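Long-range contact in 3,6-diketocamphane 1,6-monooxygenase (Pseudomonas putida, PDB 4UWM), which uses reduced FMN and molecular oxygen to turn a diketone derived from (-)-camphor into its lactone, as a homodimeric type II Baeyer-Villiger monooxygenase: residues M3-R17 and W341-D353. Numbering follows the deposited sequence.
Sequences METGLIFHPYMRPGR and WGTLQVEAHDYYD. With FMN (flavin mononucleotide), chain C.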
ATOM      1  N   MET A   3     -30.544  -8.992   4.699  1.00 45.08           N
ATOM      2  CA  MET A   3     -29.400  -8.430   5.423  1.00 43.34           C
ATOM      3  C   MET A   3     -28.135  -9.098   4.877  1.00 43.58           C
ATOM      4  O   MET A   3     -28.119 -10.320   4.669  1.00 37.65           O
ATOM      5  CB  MET A   3     -29.542  -8.706   6.921  1.00 39.42           C
ATOM      6  CG  MET A   3     -28.447  -8.117   7.802  1.00 39.04           C
ATOM      7  SD  MET A   3     -28.357  -8.868   9.436  1.00 40.05           S
ATOM      8  CE  MET A   3     -27.823 -10.528   9.010  1.00 30.10           C
ATOM      9  N   GLU A   4     -27.098  -8.298   4.615  1.00 38.35           N
ATOM     10  CA  GLU A   4     -25.843  -8.841   4.087  1.00 35.67           C
ATOM     11  C   GLU A   4     -24.936  -9.310   5.218  1.00 33.68           C
ATOM     12  O   GLU A   4     -25.084  -8.846   6.359  1.00 31.77           O
ATOM     13  CB  GLU A   4     -25.114  -7.799   3.230  1.00 32.39           C
ATOM     14  CG  GLU A   4     -25.806  -7.408   1.937  1.00 30.35           C
ATOM     15  CD  GLU A   4     -25.788  -8.499   0.865  1.00 34.92           C
ATOM     16  OE1 GLU A   4     -25.117  -9.535   1.032  1.00 37.00           O
ATOM     17  OE2 GLU A   4     -26.452  -8.318  -0.171  1.00 46.36           O
ATOM     18  N   THR A   5     -24.011 -10.227   4.901  1.00 29.25           N
ATOM     19  CA  THR A   5     -22.938 -10.596   5.823  1.00 24.97           C
ATOM     20  C   THR A   5     -21.649  -9.833   5.439  1.00 26.77           C
ATOM     21  O   THR A   5     -21.297  -9.754   4.259  1.00 29.22           O
ATOM     22  CB  THR A   5     -22.662 -12.121   5.829  1.00 27.70           C
ATOM     23  OG1 THR A   5     -23.879 -12.824   6.096  1.00 38.40           O
ATOM     24  CG2 THR A   5     -21.658 -12.509   6.939  1.00 27.01           C
ATOM     25  N   GLY A   6     -20.982  -9.262   6.443  1.00 30.52           N
ATOM     26  CA  GLY A   6     -19.671  -8.618   6.265  1.00 28.32           C
ATOM     27  C   GLY A   6     -18.636  -9.167   7.229  1.00 26.86           C
ATOM     28  O   GLY A   6     -18.978  -9.847   8.206  1.00 26.27           O
ATOM     29  N   LEU A   7     -17.362  -8.906   6.937  1.00 24.04           N
ATOM     30  CA  LEU A   7     -16.279  -9.297   7.827  1.00 21.18           C
ATOM     31  C   LEU A   7     -15.542  -8.028   8.224  1.00 25.16           C
ATOM     32  O   LEU A   7     -15.341  -7.153   7.386  1.00 23.52           O
ATOM     33  CB  LEU A   7     -15.358 -10.280   7.101  1.00 20.68           C
ATOM     34  CG  LEU A   7     -14.308 -11.061   7.887  1.00 25.52           C
ATOM     35  CD1 LEU A   7     -14.940 -12.072   8.857  1.00 21.40           C
ATOM     36  CD2 LEU A   7     -13.366 -11.750   6.917  1.00 20.34           C
ATOM     37  N   ILE A   8     -15.233  -7.878   9.511  1.00 22.10           N
ATOM     38  CA  ILE A   8     -14.338  -6.819   9.944  1.00 21.62           C
ATOM     39  C   ILE A   8     -13.052  -7.428  10.532  1.00 21.10           C
ATOM     40  O   ILE A   8     -13.093  -8.271  11.424  1.00 21.93           O
ATOM     41  CB  ILE A   8     -15.001  -5.721  10.822  1.00 22.59           C
ATOM     42  CG1 ILE A   8     -13.979  -4.600  11.129  1.00 23.42           C
ATOM     43  CG2 ILE A   8     -15.628  -6.287  12.094  1.00 24.48           C
ATOM     44  CD1 ILE A   8     -14.583  -3.300  11.600  1.00 24.96           C
ATOM     45  N   PHE A   9     -11.922  -7.005   9.978  1.00 17.97           N
ATOM     46  CA  PHE A   9     -10.599  -7.550  10.283  1.00 15.70           C
ATOM     47  C   PHE A   9      -9.808  -6.428  10.940  1.00 18.98           C
ATOM     48  O   PHE A   9      -9.124  -5.624  10.262  1.00 17.53           O
ATOM     49  CB  PHE A   9      -9.965  -7.991   8.972  1.00 17.79           C
ATOM     50  CG  PHE A   9      -8.802  -8.941   9.112  1.00 18.99           C
ATOM     51  CD1 PHE A   9      -8.989 -10.256   9.531  1.00 24.27           C
ATOM     52  CD2 PHE A   9      -7.525  -8.538   8.730  1.00 16.33           C
ATOM     53  CE1 PHE A   9      -7.901 -11.131   9.614  1.00 28.49           C
ATOM     54  CE2 PHE A   9      -6.445  -9.387   8.808  1.00 16.53           C
ATOM     55  CZ  PHE A   9      -6.624 -10.688   9.264  1.00 22.66           C
ATOM     56  N   HIS A  10      -9.893  -6.373  12.262  1.00 17.36           N
ATOM     57  CA  HIS A  10      -9.212  -5.331  13.023  1.00 20.37           C
ATOM     58  C   HIS A  10      -7.697  -5.173  12.872  1.00 22.94           C
ATOM     59  O   HIS A  10      -7.223  -4.037  12.783  1.00 25.09           O
ATOM     60  CB  HIS A  10      -9.638  -5.285  14.487  1.00 20.12           C
ATOM     61  CG  HIS A  10     -10.866  -4.478  14.696  1.00 27.23           C
ATOM     62  ND1 HIS A  10     -12.122  -5.037  14.753  1.00 29.59           N
ATOM     63  CD2 HIS A  10     -11.043  -3.139  14.797  1.00 36.72           C
ATOM     64  CE1 HIS A  10     -13.019  -4.080  14.905  1.00 32.89           C
ATOM     65  NE2 HIS A  10     -12.390  -2.920  14.934  1.00 33.16           N
ATOM     66  N   PRO A  11      -6.928  -6.257  12.896  1.00 20.43           N
ATOM     67  CA  PRO A  11      -7.368  -7.594  13.285  1.00 21.74           C
ATOM     68  C   PRO A  11      -7.237  -7.762  14.802  1.00 22.09           C
ATOM     69  O   PRO A  11      -6.957  -6.779  15.507  1.00 20.65           O
ATOM     70  CB  PRO A  11      -6.361  -8.482  12.585  1.00 20.50           C
ATOM     71  CG  PRO A  11      -5.102  -7.682  12.664  1.00 21.44           C
ATOM     72  CD  PRO A  11      -5.531  -6.248  12.439  1.00 23.76           C
ATOM     73  N   TYR A  12      -7.468  -8.974  15.306  1.00 17.47           N
ATOM     74  CA  TYR A  12      -7.077  -9.298  16.681  1.00 18.53           C
ATOM     75  C   TYR A  12      -6.149 -10.517  16.633  1.00 19.78           C
ATOM     76  O   TYR A  12      -6.599 -11.662  16.785  1.00 18.47           O
ATOM     77  CB  TYR A  12      -8.303  -9.588  17.571  1.00 20.01           C
ATOM     78  CG  TYR A  12      -9.174  -8.368  17.825  1.00 21.87           C
ATOM     79  CD1 TYR A  12      -8.703  -7.311  18.609  1.00 21.07           C
ATOM     80  CD2 TYR A  12     -10.458  -8.270  17.287  1.00 18.64           C
ATOM     81  CE1 TYR A  12      -9.482  -6.184  18.836  1.00 21.89           C
ATOM     82  CE2 TYR A  12     -11.244  -7.137  17.517  1.00 21.60           C
ATOM     83  CZ  TYR A  12     -10.746  -6.109  18.299  1.00 21.97           C
ATOM     84  OH  TYR A  12     -11.487  -4.976  18.558  1.00 25.75           O
ATOM     85  N   MET A  13      -4.878 -10.256  16.378  1.00 15.34           N
ATOM     86  CA  MET A  13      -3.874 -11.305  16.237  1.00 19.15           C
ATOM     87  C   MET A  13      -3.209 -11.510  17.586  1.00 16.98           C
ATOM     88  O   MET A  13      -2.802 -10.536  18.225  1.00 16.61           O
ATOM     89  CB  MET A  13      -2.788 -10.926  15.215  1.00 14.53           C
ATOM     90  CG  MET A  13      -3.228 -10.691  13.770  1.00 18.00           C
ATOM     91  SD  MET A  13      -4.113 -12.086  13.014  1.00 22.60           S
ATOM     92  CE  MET A  13      -2.827 -13.299  12.842  1.00 16.86           C
ATOM     93  N   ARG A  14      -3.049 -12.774  18.009  1.00 20.19           N
ATOM     94  CA  ARG A  14      -2.351 -13.076  19.273  0.70 18.79           C
ATOM     95  C   ARG A  14      -0.983 -12.419  19.324  1.00 17.30           C
ATOM     96  O   ARG A  14      -0.222 -12.481  18.350  1.00 19.18           O
ATOM     97  CB  ARG A  14      -2.165 -14.591  19.478  0.70 21.25           C
ATOM     98  CG  ARG A  14      -3.427 -15.376  19.754  0.70 23.29           C
ATOM     99  CD  ARG A  14      -3.095 -16.698  20.443  0.70 24.74           C
ATOM    100  NE  ARG A  14      -2.159 -17.517  19.674  0.70 23.25           N
ATOM    101  CZ  ARG A  14      -2.506 -18.325  18.671  0.70 24.25           C
ATOM    102  NH1 ARG A  14      -3.775 -18.424  18.303  0.70 26.39           N
ATOM    103  NH2 ARG A  14      -1.576 -19.029  18.024  0.70 23.62           N
ATOM    104  N   PRO A  15      -0.635 -11.786  20.461  1.00 19.84           N
ATOM    105  CA  PRO A  15       0.704 -11.216  20.561  1.00 24.65           C
ATOM    106  C   PRO A  15       1.781 -12.249  20.246  1.00 27.14           C
ATOM    107  O   PRO A  15       1.679 -13.396  20.681  1.00 24.58           O
ATOM    108  CB  PRO A  15       0.776 -10.761  22.027  1.00 24.51           C
ATOM    109  CG  PRO A  15      -0.627 -10.358  22.301  1.00 23.74           C
ATOM    110  CD  PRO A  15      -1.456 -11.421  21.627  1.00 20.44           C
ATOM    111  N   GLY A  16       2.768 -11.854  19.447  1.00 22.44           N
ATOM    112  CA  GLY A  16       3.762 -12.799  18.942  1.00 24.76           C
ATOM    113  C   GLY A  16       3.623 -13.223  17.482  1.00 25.24           C
ATOM    114  O   GLY A  16       4.595 -13.705  16.882  1.00 23.68           O
ATOM    115  N   ARG A  17       2.424 -13.086  16.910  1.00 22.41           N
ATOM    116  CA  ARG A  17       2.238 -13.326  15.482  1.00 20.44           C
ATOM    117  C   ARG A  17       3.163 -12.403  14.672  1.00 18.98           C
ATOM    118  O   ARG A  17       3.336 -11.230  15.014  1.00 19.47           O
ATOM    119  CB  ARG A  17       0.781 -13.096  15.059  1.00 22.93           C
ATOM    120  CG  ARG A  17      -0.232 -14.080  15.613  1.00 26.53           C
ATOM    121  CD  ARG A  17      -0.019 -15.475  15.080  1.00 23.98           C
ATOM    122  NE  ARG A  17      -1.259 -16.224  15.091  1.00 26.45           N
ATOM    123  CZ  ARG A  17      -1.331 -17.536  14.929  1.00 20.28           C
ATOM    124  NH1 ARG A  17      -0.227 -18.232  14.758  1.00 22.27           N
ATOM    125  NH2 ARG A  17      -2.502 -18.138  14.918  1.00 22.39           N
ATOM    126  N   TRP A 341     -30.614  -3.378  10.601  1.00 42.40           N
ATOM    127  CA  TRP A 341     -29.459  -2.795   9.907  1.00 37.76           C
ATOM    128  C   TRP A 341     -29.267  -3.546   8.610  1.00 34.34           C
ATOM    129  O   TRP A 341     -29.847  -4.614   8.416  1.00 36.36           O
ATOM    130  CB  TRP A 341     -28.189  -2.915  10.766  1.00 36.52           C
ATOM    131  CG  TRP A 341     -27.898  -4.337  11.216  1.00 33.55           C
ATOM    132  CD1 TRP A 341     -27.335  -5.339  10.471  1.00 30.86           C
ATOM    133  CD2 TRP A 341     -28.197  -4.910  12.495  1.00 35.86           C
ATOM    134  NE1 TRP A 341     -27.259  -6.492  11.210  1.00 34.16           N
ATOM    135  CE2 TRP A 341     -27.771  -6.258  12.458  1.00 30.30           C
ATOM    136  CE3 TRP A 341     -28.784  -4.419  13.671  1.00 35.31           C
ATOM    137  CZ2 TRP A 341     -27.913  -7.118  13.548  1.00 35.24           C
ATOM    138  CZ3 TRP A 341     -28.916  -5.277  14.759  1.00 32.02           C
ATOM    139  CH2 TRP A 341     -28.484  -6.609  14.688  1.00 34.37           C
ATOM    140  N   GLY A 342     -28.440  -3.000   7.723  1.00 31.14           N
ATOM    141  CA  GLY A 342     -28.200  -3.628   6.436  1.00 31.89           C
ATOM    142  C   GLY A 342     -27.120  -4.704   6.384  1.00 31.38           C
ATOM    143  O   GLY A 342     -27.232  -5.643   5.598  1.00 29.15           O
ATOM    144  N   THR A 343     -26.055  -4.552   7.181  1.00 29.69           N
ATOM    145  CA  THR A 343     -24.935  -5.517   7.142  1.00 25.35           C
ATOM    146  C   THR A 343     -24.543  -5.951   8.536  1.00 23.57           C
ATOM    147  O   THR A 343     -24.301  -5.111   9.425  1.00 28.12           O
ATOM    148  CB  THR A 343     -23.669  -4.960   6.410  1.00 26.90           C
ATOM    149  OG1 THR A 343     -23.992  -4.617   5.059  1.00 25.75           O
ATOM    150  CG2 THR A 343     -22.559  -6.015   6.368  1.00 25.67           C
ATOM    151  N   LEU A 344     -24.471  -7.263   8.723  1.00 24.97           N
ATOM    152  CA  LEU A 344     -23.975  -7.814   9.967  1.00 28.62           C
ATOM    153  C   LEU A 344     -22.466  -7.974   9.790  1.00 25.33           C
ATOM    154  O   LEU A 344     -22.005  -8.840   9.024  1.00 25.95           O
ATOM    155  CB  LEU A 344     -24.620  -9.172  10.263  1.00 31.05           C
ATOM    156  CG  LEU A 344     -24.053  -9.896  11.483  1.00 32.74           C
ATOM    157  CD1 LEU A 344     -24.566  -9.262  12.759  1.00 42.51           C
ATOM    158  CD2 LEU A 344     -24.372 -11.385  11.438  1.00 38.13           C
ATOM    159  N   GLN A 345     -21.710  -7.135  10.492  1.00 24.21           N
ATOM    160  CA  GLN A 345     -20.272  -7.082  10.259  1.00 24.03           C
ATOM    161  C   GLN A 345     -19.605  -7.982  11.273  1.00 20.68           C
ATOM    162  O   GLN A 345     -19.457  -7.616  12.429  1.00 25.62           O
ATOM    163  CB  GLN A 345     -19.743  -5.632  10.329  1.00 23.85           C
ATOM    164  CG  GLN A 345     -18.551  -5.352   9.407  1.00 31.94           C
ATOM    165  CD  GLN A 345     -18.940  -5.197   7.934  1.00 32.55           C
ATOM    166  OE1 GLN A 345     -19.940  -4.550   7.605  1.00 29.06           O
ATOM    167  NE2 GLN A 345     -18.129  -5.764   7.039  1.00 25.71           N
ATOM    168  N   VAL A 346     -19.200  -9.164  10.826  1.00 19.68           N
ATOM    169  CA  VAL A 346     -18.642 -10.170  11.728  1.00 20.80           C
ATOM    170  C   VAL A 346     -17.172  -9.930  12.075  1.00 22.50           C
ATOM    171  O   VAL A 346     -16.330  -9.839  11.182  1.00 25.65           O
ATOM    172  CB  VAL A 346     -18.823 -11.587  11.141  1.00 23.29           C
ATOM    173  CG1 VAL A 346     -18.267 -12.638  12.093  1.00 25.56           C
ATOM    174  CG2 VAL A 346     -20.302 -11.828  10.846  1.00 23.14           C
ATOM    175  N   GLU A 347     -16.874  -9.843  13.367  1.00 22.45           N
ATOM    176  CA  GLU A 347     -15.505  -9.618  13.844  1.00 23.78           C
ATOM    177  C   GLU A 347     -14.636 -10.844  13.611  1.00 30.07           C
ATOM    178  O   GLU A 347     -14.957 -11.941  14.085  1.00 28.05           O
ATOM    179  CB  GLU A 347     -15.496  -9.274  15.331  1.00 25.45           C
ATOM    180  CG  GLU A 347     -16.057  -7.908  15.710  1.00 36.63           C
ATOM    181  CD  GLU A 347     -15.099  -6.740  15.457  1.00 36.76           C
ATOM    182  OE1 GLU A 347     -13.916  -6.964  15.069  1.00 33.51           O
ATOM    183  OE2 GLU A 347     -15.549  -5.589  15.642  1.00 43.42           O
ATOM    184  N   ALA A 348     -13.533 -10.666  12.882  1.00 25.87           N
ATOM    185  CA  ALA A 348     -12.628 -11.775  12.600  1.00 23.94           C
ATOM    186  C   ALA A 348     -11.669 -11.977  13.763  1.00 29.55           C
ATOM    187  O   ALA A 348     -11.125 -11.008  14.316  1.00 30.49           O
ATOM    188  CB  ALA A 348     -11.865 -11.549  11.294  1.00 21.89           C
ATOM    189  N   HIS A 349     -11.480 -13.235  14.164  1.00 24.04           N
ATOM    190  CA  HIS A 349     -10.528 -13.533  15.229  1.00 21.30           C
ATOM    191  C   HIS A 349      -9.369 -14.416  14.766  1.00 18.43           C
ATOM    192  O   HIS A 349      -9.371 -14.898  13.648  1.00 20.69           O
ATOM    193  CB  HIS A 349     -11.258 -14.107  16.447  1.00 19.96           C
ATOM    194  CG  HIS A 349     -11.825 -13.043  17.317  1.00 15.98           C
ATOM    195  ND1 HIS A 349     -11.091 -12.425  18.304  1.00 17.52           N
ATOM    196  CD2 HIS A 349     -13.018 -12.409  17.280  1.00 16.11           C
ATOM    197  CE1 HIS A 349     -11.830 -11.496  18.882  1.00 14.95           C
ATOM    198  NE2 HIS A 349     -13.009 -11.476  18.288  1.00 16.30           N
ATOM    199  N   ASP A 350      -8.373 -14.608  15.620  1.00 18.13           N
ATOM    200  CA  ASP A 350      -7.156 -15.289  15.202  1.00 17.05           C
ATOM    201  C   ASP A 350      -7.345 -16.815  15.150  1.00 23.93           C
ATOM    202  O   ASP A 350      -6.989 -17.522  16.099  1.00 23.00           O
ATOM    203  CB  ASP A 350      -5.983 -14.919  16.115  1.00 18.95           C
ATOM    204  CG  ASP A 350      -4.651 -15.428  15.597  1.00 15.73           C
ATOM    205  OD1 ASP A 350      -4.627 -16.254  14.679  1.00 19.01           O
ATOM    206  OD2 ASP A 350      -3.626 -14.992  16.119  1.00 19.02           O
ATOM    207  N   TYR A 351      -7.886 -17.276  14.024  1.00 22.02           N
ATOM    208  CA  TYR A 351      -8.074 -18.690  13.702  1.00 27.15           C
ATOM    209  C   TYR A 351      -7.082 -19.196  12.666  1.00 25.50           C
ATOM    210  O   TYR A 351      -7.287 -20.243  12.023  1.00 24.40           O
ATOM    211  CB  TYR A 351      -9.485 -18.902  13.173  1.00 24.41           C
ATOM    212  CG  TYR A 351     -10.493 -19.202  14.245  1.00 28.95           C
ATOM    213  CD1 TYR A 351     -10.663 -20.510  14.727  1.00 33.26           C
ATOM    214  CD2 TYR A 351     -11.298 -18.195  14.765  1.00 30.10           C
ATOM    215  CE1 TYR A 351     -11.607 -20.792  15.709  1.00 29.99           C
ATOM    216  CE2 TYR A 351     -12.242 -18.467  15.743  1.00 33.40           C
ATOM    217  CZ  TYR A 351     -12.397 -19.766  16.202  1.00 34.47           C
ATOM    218  OH  TYR A 351     -13.330 -20.013  17.171  1.00 33.65           O
ATOM    219  N   TYR A 352      -5.990 -18.458  12.518  1.00 21.08           N
ATOM    220  CA  TYR A 352      -4.998 -18.756  11.505  1.00 20.63           C
ATOM    221  C   TYR A 352      -4.435 -20.185  11.632  1.00 22.98           C
ATOM    222  O   TYR A 352      -4.194 -20.826  10.609  1.00 22.07           O
ATOM    223  CB  TYR A 352      -3.849 -17.769  11.610  1.00 18.19           C
ATOM    224  CG  TYR A 352      -2.761 -17.921  10.572  1.00 17.64           C
ATOM    225  CD1 TYR A 352      -3.051 -17.942   9.206  1.00 20.10           C
ATOM    226  CD2 TYR A 352      -1.429 -18.009  10.961  1.00 16.58           C
ATOM    227  CE1 TYR A 352      -2.044 -18.041   8.258  1.00 19.82           C
ATOM    228  CE2 TYR A 352      -0.421 -18.118  10.020  1.00 20.80           C
ATOM    229  CZ  TYR A 352      -0.731 -18.111   8.675  1.00 22.15           C
ATOM    230  OH  TYR A 352       0.288 -18.199   7.752  1.00 21.19           O
ATOM    231  N   ASP A 353      -4.234 -20.662  12.866  1.00 25.82           N
ATOM    232  CA  ASP A 353      -3.679 -22.040  13.085  1.00 26.00           C
ATOM    233  C   ASP A 353      -4.613 -23.170  12.695  1.00 23.87           C
ATOM    234  O   ASP A 353      -4.156 -24.244  12.293  1.00 30.52           O
ATOM    235  CB  ASP A 353      -3.229 -22.255  14.528  1.00 21.81           C
ATOM    236  CG  ASP A 353      -1.983 -21.476  14.878  1.00 27.85           C
ATOM    237  OD1 ASP A 353      -1.225 -21.110  13.962  1.00 30.86           O
ATOM    238  OD2 ASP A 353      -1.738 -21.250  16.081  1.00 29.69           O
TER
HETATM  239  N1  FMN C 400     -12.836   2.922  14.675  0.60 52.04           N
HETATM  240  C2  FMN C 400     -12.679   2.620  13.353  0.60 49.03           C
HETATM  241  O2  FMN C 400     -12.501   3.542  12.529  0.60 46.98           O
HETATM  242  N3  FMN C 400     -12.715   1.358  12.886  0.60 52.66           N
HETATM  243  C4  FMN C 400     -12.907   0.305  13.690  0.60 55.58           C
HETATM  244  O4  FMN C 400     -12.933  -0.844  13.204  0.60 57.96           O
HETATM  245  C4A FMN C 400     -13.084   0.539  15.152  0.60 53.37           C
HETATM  246  N5  FMN C 400     -13.276  -0.472  16.030  0.60 53.19           N
HETATM  247  C5A FMN C 400     -13.435  -0.239  17.357  0.60 63.85           C
HETATM  248  C6  FMN C 400     -13.636  -1.309  18.233  0.60 65.18           C
HETATM  249  C7  FMN C 400     -13.802  -1.089  19.601  0.60 66.82           C
HETATM  250  C7M FMN C 400     -14.017  -2.257  20.531  0.60 63.71           C
HETATM  251  C8  FMN C 400     -13.763   0.309  20.123  0.60 70.45           C
HETATM  252  C8M FMN C 400     -13.936   0.606  21.587  0.60 73.77           C
HETATM  253  C9  FMN C 400     -13.564   1.375  19.251  0.60 70.97           C
HETATM  254  C9A FMN C 400     -13.400   1.162  17.884  0.60 65.29           C
HETATM  255  N10 FMN C 400     -13.202   2.247  16.990  0.60 64.77           N
HETATM  256  C10 FMN C 400     -13.036   1.956  15.610  0.60 57.13           C
HETATM  257  C1' FMN C 400     -13.144   3.633  17.490  0.60 59.12           C
HETATM  258  C2' FMN C 400     -14.484   4.341  17.362  0.60 56.71           C
HETATM  259  O2' FMN C 400     -14.978   4.120  16.042  0.60 47.28           O
HETATM  260  C3' FMN C 400     -14.335   5.839  17.610  0.60 57.22           C
HETATM  261  O3' FMN C 400     -14.602   6.099  18.995  0.60 65.47           O
HETATM  262  C4' FMN C 400     -15.272   6.639  16.702  0.60 50.39           C
HETATM  263  O4' FMN C 400     -14.716   6.740  15.384  0.60 51.25           O
HETATM  264  C5' FMN C 400     -15.592   8.030  17.236  0.60 46.99           C
HETATM  265  O5' FMN C 400     -16.825   7.891  17.930  0.60 40.44           O
HETATM  266  P   FMN C 400     -17.738   9.123  18.389  0.60 34.63           P
HETATM  267  O1P FMN C 400     -17.669  10.166  17.318  0.60 33.41           O
HETATM  268  O2P FMN C 400     -19.069   8.438  18.480  0.60 34.19           O
HETATM  269  O3P FMN C 400     -17.131   9.529  19.703  0.60 39.47           O
HETATM  270  O   HOH W   1     -11.067  -8.445  13.751  1.00 19.55           O
HETATM  271  O   HOH W   2      -8.261 -13.150  18.134  1.00 16.86           O
HETATM  272  O   HOH W   3      -7.872 -11.473  13.979  1.00 36.18           O
HETATM  273  O   HOH W   4     -14.321  -4.201  17.923  1.00 44.96           O
HETATM  274  O   HOH W   5      -6.142 -17.286  18.702  0.70 22.02           O
HETATM  275  O   HOH W   6      -5.082 -19.642  15.513  1.00 23.84           O
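Arg17 reaches across to Asp350 and Asp353. CB starts toward 341-353; chi1 (-67°) sets Arg17 CG 3.6 Å from Asp350 OD2, and the bend at chi2 (-66°) carries CD past the same oxygen. Beyond them the guanidinium grips the carboxylate side-on: Arg17 NE bonds the syn lone pair of Asp350 OD2 at 2.9 Å, and Arg17 NH2 reaches Asp350 OD1 at 2.8 Å. Arg17 NH1 meets Asp353 OD1 at 3.1 Å, from above that carboxylate's plane. Tyr352 CD2 lies against one guanidinium face, offset toward the rim. Asp350 OD2 also accepts from Arg14 N, on its anti lone pair. A methionine in place of Arg17 would probably leave Asp350 OD1 without its salt-bridge partner, and Asp350 OD2 and Asp353 OD1 each short of a donor. Nearer the flavin, His10 ND1 donates to Glu347 OE1 (2.7 Å), the ring and carboxylate planes 13° apart, while His10 NE2 bonds FMN N5 at 2.8 Å; Ser256 holds Glu347 OE2. Parallel strands 4-9 and 343-347, joined by alternating backbone bonds such as Gly6 N to Leu344 O (2.8 Å), close the luciferase-like TIM barrel between strands 40-43 and 254-261, with helix 19-35 packed against Met13 and Tyr352.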